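Local coordinates for aminotransferase class-III (PDB 5GHG), which probably acts as an omega-transaminase of the class-III family, moving amino groups between amines and carbonyl compounds with a pyridoxal phosphate cofactor, here in its pyridoxamine form, at residues N6-R11 with P31-R36; Q209-E214 with Y251-I256; L339-I342 with D346-A349. The protein carries 1 engineered substitution. All coordinates share one frame; numbering follows the deposited sequence.

Overall arrangement
The three contacts follow one another along the chain and do not touch. Contact 1 seats the first helix on strand 32-38, the outermost of its sheet within the chain, where the second subunit continues the sheet. Contact 2 lies across the chain's centre from contact 1, the two contact centres 48 Å apart; it packs helix 196-214 against the turn that enters strand 254-258, which belongs to the seven-stranded mixed sheet of the cofactor-binding domain and ends at Asp-258, a residue of the pyridoxamine phosphate pocket. Contact 3, a turn between helices 329-344 and 347-363, has its centre 34 Å from that of contact 1 and 37 Å from that of contact 2. None of their segments includes a residue of the pocket.

Contact 1. Residues N6-R11 with P31-R36; sequences NSLEAR and PLVIER
Glu-9 OE2 accepts a hydrogen bond from a water at 2.8 Å, and the same water takes one from Val-33 N at 3.0 Å, so one water links the Glu-9 carboxylate to the backbone of strand 32-38. The Glu-9 chain gets there by a bend at chi2 (80°), which carries the carboxylate round beside the valine. Its CG then lies 4.0 Å from Val-33 CG2, and OE2 is 3.9 Å from that same methyl. Lower on the side chain, Glu-9 CB meets Pro-31 CD at 4.2 Å, at the point where the two backbones come closest. Leu-8 adds an apolar touch, CD1 to Val-33 CG1 at 4.2 Å.

The helix start is capped from within: Ser-7, at the N-cap, accepts on OG from Ala-10 N at 3.1 Å. The second subunit meets both segments: Leu-32, Val-33 and Ile-34 pair in a parallel ladder with one of its strands, Arg-11 bridges to its Glu-99 and Asp-96, and Glu-35 to its Lys-79. This is therefore an N-terminal helix laid against the strand that is outermost within the chain, where the sheet continues into the second subunit. Because the direct contacts are all van der Waals, the polar link between helix and strand runs through the water, which the carboxylate probably polarises.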
ATOM      1  N   ASN B   6     -20.571  -2.910  23.576  1.00 16.74           N
ATOM      2  CA  ASN B   6     -20.309  -3.648  22.353  1.00 21.15           C
ATOM      3  C   ASN B   6     -20.871  -2.955  21.110  1.00 14.89           C
ATOM      4  O   ASN B   6     -21.004  -3.589  20.064  1.00 17.84           O
ATOM      5  CB  ASN B   6     -20.852  -5.073  22.473  1.00 23.54           C
ATOM      6  CG  ASN B   6     -19.989  -5.946  23.367  1.00 32.80           C
ATOM      7  OD1 ASN B   6     -18.774  -5.728  23.488  1.00 37.35           O
ATOM      8  ND2 ASN B   6     -20.608  -6.933  24.008  1.00 37.20           N
ATOM      9  N   SER B   7     -21.204  -1.672  21.216  1.00 12.31           N
ATOM     10  CA  SER B   7     -21.595  -0.890  20.055  1.00 12.34           C
ATOM     11  C   SER B   7     -20.440  -0.800  19.055  1.00  9.69           C
ATOM     12  O   SER B   7     -19.262  -0.999  19.398  1.00  5.47           O
ATOM     13  CB  SER B   7     -21.996   0.517  20.463  1.00 11.76           C
ATOM     14  OG  SER B   7     -20.862   1.262  20.839  1.00  8.99           O
ATOM     15  N   LEU B   8     -20.784  -0.500  17.800  1.00  8.10           N
ATOM     16  CA  LEU B   8     -19.771  -0.327  16.784  1.00  8.61           C
ATOM     17  C   LEU B   8     -18.783   0.782  17.163  1.00  5.41           C
ATOM     18  O   LEU B   8     -17.570   0.631  16.973  1.00  3.66           O
ATOM     19  CB  LEU B   8     -20.419  -0.008  15.427  1.00  8.30           C
ATOM     20  CG  LEU B   8     -21.137  -1.149  14.690  1.00 11.25           C
ATOM     21  CD1 LEU B   8     -22.057  -0.600  13.617  1.00 11.22           C
ATOM     22  CD2 LEU B   8     -20.144  -2.120  14.090  1.00 12.31           C
ATOM     23  N   GLU B   9     -19.290   1.893  17.701  1.00  4.58           N
ATOM     24  CA  GLU B   9     -18.425   3.008  18.050  1.00  6.77           C
ATOM     25  C   GLU B   9     -17.440   2.622  19.165  1.00  7.06           C
ATOM     26  O   GLU B   9     -16.248   2.936  19.093  1.00  5.14           O
ATOM     27  CB  GLU B   9     -19.267   4.218  18.476  1.00  6.58           C
ATOM     28  CG  GLU B   9     -20.112   4.860  17.357  1.00 10.31           C
ATOM     29  CD  GLU B   9     -21.432   4.100  17.053  1.00 15.39           C
ATOM     30  OE1 GLU B   9     -21.769   3.123  17.761  1.00 11.82           O
ATOM     31  OE2 GLU B   9     -22.122   4.467  16.083  1.00 18.11           O
ATOM     32  N   ALA B  10     -17.927   1.932  20.193  1.00  4.74           N
ATOM     33  CA  ALA B  10     -17.078   1.530  21.300  1.00  6.71           C
ATOM     34  C   ALA B  10     -16.015   0.525  20.858  1.00  4.44           C
ATOM     35  O   ALA B  10     -14.869   0.589  21.303  1.00  3.73           O
ATOM     36  CB  ALA B  10     -17.924   0.942  22.429  1.00 10.16           C
ATOM     37  N   ARG B  11     -16.381  -0.420  19.996  1.00  4.19           N
ATOM     38  CA  ARG B  11     -15.417  -1.402  19.539  1.00  4.20           C
ATOM     39  C   ARG B  11     -14.363  -0.769  18.627  1.00  4.06           C
ATOM     40  O   ARG B  11     -13.190  -1.140  18.684  1.00  3.56           O
ATOM     41  CB  ARG B  11     -16.120  -2.567  18.846  1.00  5.80           C
ATOM     42  CG  ARG B  11     -16.905  -3.423  19.843  1.00  9.25           C
ATOM     43  CD  ARG B  11     -17.366  -4.731  19.221  1.00 13.96           C
ATOM     44  NE  ARG B  11     -18.432  -4.501  18.277  1.00 13.29           N
ATOM     45  CZ  ARG B  11     -18.429  -4.899  17.007  1.00 12.96           C
ATOM     46  NH1 ARG B  11     -17.417  -5.565  16.518  1.00 10.62           N
ATOM     47  NH2 ARG B  11     -19.467  -4.627  16.246  1.00 13.48           N
ATOM     48  N   PRO B  31     -15.896   7.268  16.353  1.00  5.12           N
ATOM     49  CA  PRO B  31     -16.039   7.618  14.943  1.00  4.32           C
ATOM     50  C   PRO B  31     -17.506   7.879  14.585  1.00  4.51           C
ATOM     51  O   PRO B  31     -18.424   7.550  15.346  1.00  5.55           O
ATOM     52  CB  PRO B  31     -15.549   6.348  14.233  1.00  3.92           C
ATOM     53  CG  PRO B  31     -16.038   5.258  15.138  1.00  3.88           C
ATOM     54  CD  PRO B  31     -15.922   5.808  16.555  1.00  4.31           C
ATOM     55  N   LEU B  32     -17.711   8.462  13.413  1.00  4.92           N
ATOM     56  CA  LEU B  32     -18.982   8.383  12.713  1.00  4.72           C
ATOM     57  C   LEU B  32     -18.937   7.151  11.809  1.00  4.01           C
ATOM     58  O   LEU B  32     -18.073   7.059  10.935  1.00  3.63           O
ATOM     59  CB  LEU B  32     -19.229   9.646  11.878  1.00  5.30           C
ATOM     60  CG  LEU B  32     -20.544   9.611  11.083  1.00  8.61           C
ATOM     61  CD1 LEU B  32     -21.736   9.647  12.000  1.00  8.42           C
ATOM     62  CD2 LEU B  32     -20.621  10.752  10.091  1.00  7.24           C
ATOM     63  N   VAL B  33     -19.862   6.212  12.008  1.00  3.27           N
ATOM     64  CA  VAL B  33     -19.813   4.922  11.312  1.00  4.21           C
ATOM     65  C   VAL B  33     -20.772   4.971  10.124  1.00  4.37           C
ATOM     66  O   VAL B  33     -21.971   5.238  10.294  1.00  2.73           O
ATOM     67  CB  VAL B  33     -20.144   3.763  12.260  1.00  3.46           C
ATOM     68  CG1 VAL B  33     -19.939   2.428  11.569  1.00  4.32           C
ATOM     69  CG2 VAL B  33     -19.259   3.846  13.531  1.00  3.90           C
ATOM     70  N   ILE B  34     -20.257   4.712   8.921  1.00  3.47           N
ATOM     71  CA  ILE B  34     -21.067   4.733   7.700  1.00  3.20           C
ATOM     72  C   ILE B  34     -21.538   3.309   7.406  1.00  3.47           C
ATOM     73  O   ILE B  34     -20.764   2.356   7.515  1.00  2.42           O
ATOM     74  CB  ILE B  34     -20.278   5.303   6.514  1.00  4.50           C
ATOM     75  CG1 ILE B  34     -19.806   6.715   6.859  1.00  6.01           C
ATOM     76  CG2 ILE B  34     -21.111   5.280   5.256  1.00  3.85           C
ATOM     77  CD1 ILE B  34     -20.937   7.678   7.154  1.00  6.01           C
ATOM     78  N   GLU B  35     -22.803   3.178   7.027  1.00  3.18           N
ATOM     79  CA  GLU B  35     -23.445   1.886   6.850  1.00  5.98           C
ATOM     80  C   GLU B  35     -23.634   1.489   5.381  1.00  5.56           C
ATOM     81  O   GLU B  35     -23.406   0.333   5.024  1.00  6.13           O
ATOM     82  CB  GLU B  35     -24.813   1.893   7.551  1.00  8.12           C
ATOM     83  CG  GLU B  35     -25.714   0.687   7.250  1.00 13.68           C
ATOM     84  CD  GLU B  35     -25.525  -0.459   8.234  1.00 30.03           C
ATOM     85  OE1 GLU B  35     -26.191  -1.516   8.081  1.00 36.20           O
ATOM     86  OE2 GLU B  35     -24.711  -0.315   9.175  1.00 36.44           O
ATOM     87  N   ARG B  36     -24.102   2.407   4.530  1.00  3.76           N
ATOM     88  CA  ARG B  36     -24.460   2.015   3.179  1.00  4.98           C
ATOM     89  C   ARG B  36     -24.449   3.208   2.255  1.00  4.99           C
ATOM     90  O   ARG B  36     -24.447   4.359   2.708  1.00  4.53           O
ATOM     91  CB  ARG B  36     -25.828   1.313   3.150  1.00  9.02           C
ATOM     92  CG  ARG B  36     -26.968   2.127   3.664  1.00 14.53           C
ATOM     93  CD  ARG B  36     -28.285   1.317   3.638  1.00 22.17           C
ATOM     94  NE  ARG B  36     -28.217   0.262   2.639  1.00 27.96           N
ATOM     95  CZ  ARG B  36     -28.171  -1.037   2.926  1.00 26.58           C
ATOM     96  NH1 ARG B  36     -28.224  -1.443   4.200  1.00 34.37           N
ATOM     97  NH2 ARG B  36     -28.069  -1.928   1.946  1.00 29.66           N
TER
HETATM   98  O   HOH W   1     -21.707   6.573  14.282  1.00  7.10           O

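Contact 2. Residues Q209-E214 with Y251-I256; sequences QLIIAE and YDILLI
Ile-211 and Tyr-251 pack helix 196-214 against the end of helix 240-250, the connecting helix of a beta-alpha-beta crossover between parallel strands 219-224 and 254-258. Such units build the central sheet of the large domain in class-III transaminases. The helix closes in a Schellman motif with Asp-252 at C-prime, and Tyr-251, the first residue to leave helical phi/psi, lies inside that turn.

The two branches of Ile-211 serve different partners. CG2, set opposite the backbone N by chi1 (-67°), sits over one face of the tyrosine ring in a CH-pi contact, 4.0 Å from the ring centroid and 17° off its normal; the methyl is offset toward the rim and lies 3.9 Å from Tyr-251 CG. The CG1 branch extends instead to Ile-253, whose N closes the Schellman motif on Leu-248 O and which leads into strand 254-258. Val-247 of the crossover helix also touches Ile-211, and Ile-253 rests on Ile-219 and Leu-248, so this end of the contact belongs to the apolar layer between helices and sheet.

Tyr-251 is held at its outer end as well: OH is hydrogen-bonded to Glu-208, one turn back on helix 196-214 from Ile-212, whose CD1 comes within 3.5 Å of the same Tyr-251 OH. Deeper in, Ile-211 and Ile-253 meet tip to tip, their CD1 methyls 3.6 Å apart.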
ATOM      1  N   GLN B 209      16.189  28.426 -10.573  1.00  6.98           N
ATOM      2  CA  GLN B 209      17.225  28.752  -9.601  1.00  8.40           C
ATOM      3  C   GLN B 209      17.554  27.562  -8.713  1.00  7.43           C
ATOM      4  O   GLN B 209      18.720  27.332  -8.376  1.00  7.22           O
ATOM      5  CB  GLN B 209      16.806  29.954  -8.736  1.00  9.38           C
ATOM      6  CG  GLN B 209      16.781  31.254  -9.520  1.00 15.10           C
ATOM      7  CD  GLN B 209      15.978  32.333  -8.804  1.00 18.09           C
ATOM      8  OE1 GLN B 209      15.831  32.314  -7.574  1.00 19.77           O
ATOM      9  NE2 GLN B 209      15.458  33.265  -9.558  1.00 19.66           N
ATOM     10  N   LEU B 210      16.536  26.811  -8.302  1.00  5.41           N
ATOM     11  CA  LEU B 210      16.771  25.588  -7.539  1.00  6.41           C
ATOM     12  C   LEU B 210      17.582  24.574  -8.362  1.00  4.98           C
ATOM     13  O   LEU B 210      18.558  23.993  -7.868  1.00  6.56           O
ATOM     14  CB  LEU B 210      15.439  24.975  -7.091  1.00  7.46           C
ATOM     15  CG  LEU B 210      15.511  23.669  -6.299  1.00  9.25           C
ATOM     16  CD1 LEU B 210      16.327  23.814  -5.037  1.00 11.38           C
ATOM     17  CD2 LEU B 210      14.118  23.151  -5.940  1.00  9.16           C
ATOM     18  N   ILE B 211      17.184  24.352  -9.611  1.00  4.61           N
ATOM     19  CA  ILE B 211      17.873  23.393 -10.463  1.00  5.96           C
ATOM     20  C   ILE B 211      19.346  23.786 -10.631  1.00  7.85           C
ATOM     21  O   ILE B 211      20.255  22.950 -10.523  1.00  5.86           O
ATOM     22  CB  ILE B 211      17.169  23.267 -11.817  1.00  5.34           C
ATOM     23  CG1 ILE B 211      15.783  22.616 -11.652  1.00  4.85           C
ATOM     24  CG2 ILE B 211      18.019  22.504 -12.844  1.00  6.15           C
ATOM     25  CD1 ILE B 211      14.857  22.868 -12.842  1.00  4.39           C
ATOM     26  N   ILE B 212      19.597  25.066 -10.896  1.00  7.44           N
ATOM     27  CA  ILE B 212      20.975  25.518 -11.065  1.00  7.46           C
ATOM     28  C   ILE B 212      21.757  25.348  -9.783  1.00  7.48           C
ATOM     29  O   ILE B 212      22.895  24.849  -9.798  1.00 10.18           O
ATOM     30  CB  ILE B 212      20.998  26.970 -11.572  1.00  8.99           C
ATOM     31  CG1 ILE B 212      20.652  26.989 -13.055  1.00  6.90           C
ATOM     32  CG2 ILE B 212      22.373  27.605 -11.309  1.00 11.91           C
ATOM     33  CD1 ILE B 212      20.315  28.381 -13.590  1.00 10.39           C
ATOM     34  N   ALA B 213      21.166  25.724  -8.647  1.00  8.02           N
ATOM     35  CA  ALA B 213      21.886  25.656  -7.376  1.00 10.92           C
ATOM     36  C   ALA B 213      22.187  24.208  -6.979  1.00 11.17           C
ATOM     37  O   ALA B 213      23.227  23.927  -6.398  1.00 10.07           O
ATOM     38  CB  ALA B 213      21.101  26.348  -6.267  1.00 10.49           C
ATOM     39  N   GLU B 214      21.271  23.288  -7.253  1.00  7.15           N
ATOM     40  CA  GLU B 214      21.511  21.888  -6.913  1.00 10.20           C
ATOM     41  C   GLU B 214      22.498  21.209  -7.867  1.00 12.63           C
ATOM     42  O   GLU B 214      23.060  20.171  -7.515  1.00 12.88           O
ATOM     43  CB  GLU B 214      20.184  21.128  -6.895  1.00 11.73           C
ATOM     44  CG  GLU B 214      19.270  21.528  -5.716  1.00 12.38           C
ATOM     45  CD  GLU B 214      19.842  21.118  -4.371  1.00 20.48           C
ATOM     46  OE1 GLU B 214      20.535  20.065  -4.311  1.00 15.04           O
ATOM     47  OE2 GLU B 214      19.619  21.846  -3.371  1.00 23.36           O
ATOM     48  N   TYR B 251      16.687  21.413 -19.079  1.00 11.35           N
ATOM     49  CA  TYR B 251      17.663  20.633 -18.321  1.00  8.82           C
ATOM     50  C   TYR B 251      17.435  19.134 -18.428  1.00  9.96           C
ATOM     51  O   TYR B 251      18.036  18.372 -17.669  1.00 12.38           O
ATOM     52  CB  TYR B 251      17.651  21.089 -16.859  1.00  7.42           C
ATOM     53  CG  TYR B 251      18.008  22.536 -16.709  1.00  9.94           C
ATOM     54  CD1 TYR B 251      19.336  22.965 -16.818  1.00  8.69           C
ATOM     55  CD2 TYR B 251      17.025  23.488 -16.486  1.00  8.98           C
ATOM     56  CE1 TYR B 251      19.661  24.302 -16.687  1.00 13.70           C
ATOM     57  CE2 TYR B 251      17.329  24.835 -16.353  1.00 10.02           C
ATOM     58  CZ  TYR B 251      18.649  25.239 -16.451  1.00 14.70           C
ATOM     59  OH  TYR B 251      18.957  26.569 -16.314  1.00 12.01           O
ATOM     60  N   ASP B 252      16.568  18.700 -19.342  1.00 12.12           N
ATOM     61  CA  ASP B 252      16.302  17.280 -19.586  1.00 11.98           C
ATOM     62  C   ASP B 252      15.800  16.568 -18.336  1.00  9.16           C
ATOM     63  O   ASP B 252      16.202  15.445 -18.045  1.00 10.12           O
ATOM     64  CB  ASP B 252      17.557  16.575 -20.138  1.00 16.19           C
ATOM     65  CG  ASP B 252      18.046  17.180 -21.443  1.00 21.70           C
ATOM     66  OD1 ASP B 252      17.207  17.623 -22.259  1.00 31.14           O
ATOM     67  OD2 ASP B 252      19.274  17.219 -21.662  1.00 35.69           O
ATOM     68  N   ILE B 253      14.898  17.211 -17.609  1.00  5.81           N
ATOM     69  CA  ILE B 253      14.334  16.650 -16.377  1.00  6.04           C
ATOM     70  C   ILE B 253      12.998  15.998 -16.710  1.00  5.73           C
ATOM     71  O   ILE B 253      12.156  16.600 -17.394  1.00  4.67           O
ATOM     72  CB  ILE B 253      14.175  17.741 -15.310  1.00  5.75           C
ATOM     73  CG1 ILE B 253      15.565  18.306 -14.936  1.00  4.33           C
ATOM     74  CG2 ILE B 253      13.412  17.200 -14.084  1.00  3.36           C
ATOM     75  CD1 ILE B 253      15.520  19.636 -14.201  1.00  4.95           C
ATOM     76  N   LEU B 254      12.786  14.780 -16.225  1.00  3.98           N
ATOM     77  CA  LEU B 254      11.521  14.082 -16.479  1.00  4.74           C
ATOM     78  C   LEU B 254      10.359  14.764 -15.760  1.00  5.19           C
ATOM     79  O   LEU B 254      10.505  15.279 -14.649  1.00  4.39           O
ATOM     80  CB  LEU B 254      11.619  12.629 -16.024  1.00  3.54           C
ATOM     81  CG  LEU B 254      12.666  11.719 -16.649  1.00  4.49           C
ATOM     82  CD1 LEU B 254      12.745  10.414 -15.890  1.00  5.22           C
ATOM     83  CD2 LEU B 254      12.328  11.485 -18.119  1.00  4.40           C
ATOM     84  N   LEU B 255       9.189  14.748 -16.397  1.00  3.95           N
ATOM     85  CA  LEU B 255       7.965  15.273 -15.805  1.00  4.49           C
ATOM     86  C   LEU B 255       7.061  14.105 -15.399  1.00  2.47           C
ATOM     87  O   LEU B 255       6.669  13.301 -16.246  1.00  2.27           O
ATOM     88  CB  LEU B 255       7.216  16.185 -16.773  1.00  3.47           C
ATOM     89  CG  LEU B 255       5.847  16.653 -16.294  1.00  3.55           C
ATOM     90  CD1 LEU B 255       5.961  17.444 -14.997  1.00  3.06           C
ATOM     91  CD2 LEU B 255       5.182  17.471 -17.375  1.00  5.21           C
ATOM     92  N   ILE B 256       6.742  14.027 -14.113  1.00  2.29           N
ATOM     93  CA  ILE B 256       5.796  13.061 -13.573  1.00  2.61           C
ATOM     94  C   ILE B 256       4.485  13.792 -13.294  1.00  3.25           C
ATOM     95  O   ILE B 256       4.458  14.719 -12.482  1.00  3.77           O
ATOM     96  CB  ILE B 256       6.313  12.420 -12.272  1.00  3.09           C
ATOM     97  CG1 ILE B 256       7.681  11.761 -12.475  1.00  2.00           C
ATOM     98  CG2 ILE B 256       5.311  11.384 -11.731  1.00  2.00           C
ATOM     99  CD1 ILE B 256       8.382  11.485 -11.165  1.00  2.00           C
TER

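Contact 3. Residues L339-I342 with D346-A349; sequences LAII and DLVA
Ile-342 and Leu-347 face each other across a Schellman motif that ends helix 329-344 and leads at once into helix 347-363. Asp-346, with positive phi, is the C-prime residue of the first helix and also the N-cap position of the second.

Hydrogen bonds gather on one carbonyl. Leu-347 N, in the plane of the carbonyl, donates to Ile-342 O at 3.0 Å with an N-H...O angle of 166°; this is the six-to-one bond of the motif. A water donates to the same Ile-342 O at 2.7 Å and accepts from Val-348 N at 3.0 Å, so it ties the last turn of one helix to a first-turn amide of the next.

Apolar contacts complete the turn. Leu-347 crosses Ile-342 at about a right angle, with CD1 3.9 Å from Ile-342 CA and 4.1 Å from its CG1, the hydrophobic pairing characteristic of a Schellman motif. Ile-341, which also rests on Arg-68 and Leu-69 of helix 67-77, touches Leu-347 more loosely. In Ile-342, chi1 (-71°) sets CG1 beside the backbone N and leaves CG2 to face Val-348, where the two CG2 methyls are 4.0 Å apart.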
ATOM      1  N   LEU B 339     -14.084   1.629 -15.959  1.00  6.63           N
ATOM      2  CA  LEU B 339     -13.758   2.477 -17.108  1.00  8.50           C
ATOM      3  C   LEU B 339     -14.817   2.352 -18.194  1.00  7.69           C
ATOM      4  O   LEU B 339     -15.191   3.349 -18.831  1.00  8.47           O
ATOM      5  CB  LEU B 339     -12.379   2.127 -17.643  1.00  4.24           C
ATOM      6  CG  LEU B 339     -11.252   2.390 -16.641  1.00  6.40           C
ATOM      7  CD1 LEU B 339      -9.913   1.989 -17.213  1.00  5.83           C
ATOM      8  CD2 LEU B 339     -11.249   3.835 -16.188  1.00  7.16           C
ATOM      9  N   ALA B 340     -15.327   1.140 -18.395  1.00  5.71           N
ATOM     10  CA  ALA B 340     -16.398   0.915 -19.364  1.00  8.57           C
ATOM     11  C   ALA B 340     -17.655   1.698 -19.008  1.00  8.18           C
ATOM     12  O   ALA B 340     -18.309   2.261 -19.888  1.00  7.91           O
ATOM     13  CB  ALA B 340     -16.710  -0.575 -19.483  1.00  8.82           C
ATOM     14  N   ILE B 341     -17.997   1.758 -17.717  1.00  6.99           N
ATOM     15  CA  ILE B 341     -19.171   2.516 -17.288  1.00  6.33           C
ATOM     16  C   ILE B 341     -18.967   3.995 -17.567  1.00  7.36           C
ATOM     17  O   ILE B 341     -19.848   4.661 -18.121  1.00  8.49           O
ATOM     18  CB  ILE B 341     -19.479   2.255 -15.793  1.00  8.33           C
ATOM     19  CG1 ILE B 341     -19.963   0.810 -15.602  1.00  9.34           C
ATOM     20  CG2 ILE B 341     -20.540   3.228 -15.279  1.00  7.88           C
ATOM     21  CD1 ILE B 341     -19.979   0.352 -14.133  1.00  8.90           C
ATOM     22  N   ILE B 342     -17.801   4.526 -17.186  1.00  5.51           N
ATOM     23  CA  ILE B 342     -17.466   5.927 -17.443  1.00  8.51           C
ATOM     24  C   ILE B 342     -17.605   6.248 -18.926  1.00 10.72           C
ATOM     25  O   ILE B 342     -18.155   7.291 -19.300  1.00  7.75           O
ATOM     26  CB  ILE B 342     -16.046   6.231 -16.914  1.00  6.02           C
ATOM     27  CG1 ILE B 342     -16.065   6.234 -15.372  1.00  7.77           C
ATOM     28  CG2 ILE B 342     -15.513   7.546 -17.438  1.00  5.84           C
ATOM     29  CD1 ILE B 342     -14.699   6.433 -14.736  1.00  7.48           C
ATOM     30  N   ASP B 346     -20.950   8.223 -20.606  1.00 10.78           N
ATOM     31  CA  ASP B 346     -20.522   9.572 -20.954  1.00  9.81           C
ATOM     32  C   ASP B 346     -20.295  10.407 -19.692  1.00  9.45           C
ATOM     33  O   ASP B 346     -20.697  11.567 -19.598  1.00  7.07           O
ATOM     34  CB  ASP B 346     -21.562  10.209 -21.880  1.00 15.05           C
ATOM     35  CG  ASP B 346     -20.970  11.197 -22.867  1.00 30.71           C
ATOM     36  OD1 ASP B 346     -19.764  11.107 -23.184  1.00 30.79           O
ATOM     37  OD2 ASP B 346     -21.734  12.070 -23.344  1.00 45.12           O
ATOM     38  N   LEU B 347     -19.632   9.812 -18.699  1.00  7.74           N
ATOM     39  CA  LEU B 347     -19.464  10.516 -17.428  1.00  6.50           C
ATOM     40  C   LEU B 347     -18.408  11.613 -17.472  1.00  4.78           C
ATOM     41  O   LEU B 347     -18.481  12.557 -16.684  1.00  5.05           O
ATOM     42  CB  LEU B 347     -19.160   9.518 -16.310  1.00  5.54           C
ATOM     43  CG  LEU B 347     -20.265   8.495 -16.054  1.00  5.64           C
ATOM     44  CD1 LEU B 347     -19.923   7.595 -14.857  1.00  5.69           C
ATOM     45  CD2 LEU B 347     -21.642   9.151 -15.857  1.00  6.00           C
ATOM     46  N   VAL B 348     -17.435  11.536 -18.378  1.00  5.51           N
ATOM     47  CA  VAL B 348     -16.514  12.669 -18.518  1.00  5.23           C
ATOM     48  C   VAL B 348     -17.295  13.918 -18.949  1.00  6.80           C
ATOM     49  O   VAL B 348     -17.095  15.018 -18.412  1.00  5.00           O
ATOM     50  CB  VAL B 348     -15.392  12.338 -19.509  1.00  5.77           C
ATOM     51  CG1 VAL B 348     -14.500  13.532 -19.728  1.00  7.53           C
ATOM     52  CG2 VAL B 348     -14.575  11.158 -18.990  1.00  7.60           C
ATOM     53  N   ALA B 349     -18.197  13.756 -19.915  1.00  6.32           N
ATOM     54  CA  ALA B 349     -19.001  14.890 -20.365  1.00  8.09           C
ATOM     55  C   ALA B 349     -19.979  15.331 -19.286  1.00  5.62           C
ATOM     56  O   ALA B 349     -20.196  16.534 -19.082  1.00  7.20           O
ATOM     57  CB  ALA B 349     -19.735  14.538 -21.661  1.00  8.87           C
TER
HETATM   58  O   HOH W   2     -16.992   9.440 -20.511  1.00  8.54           O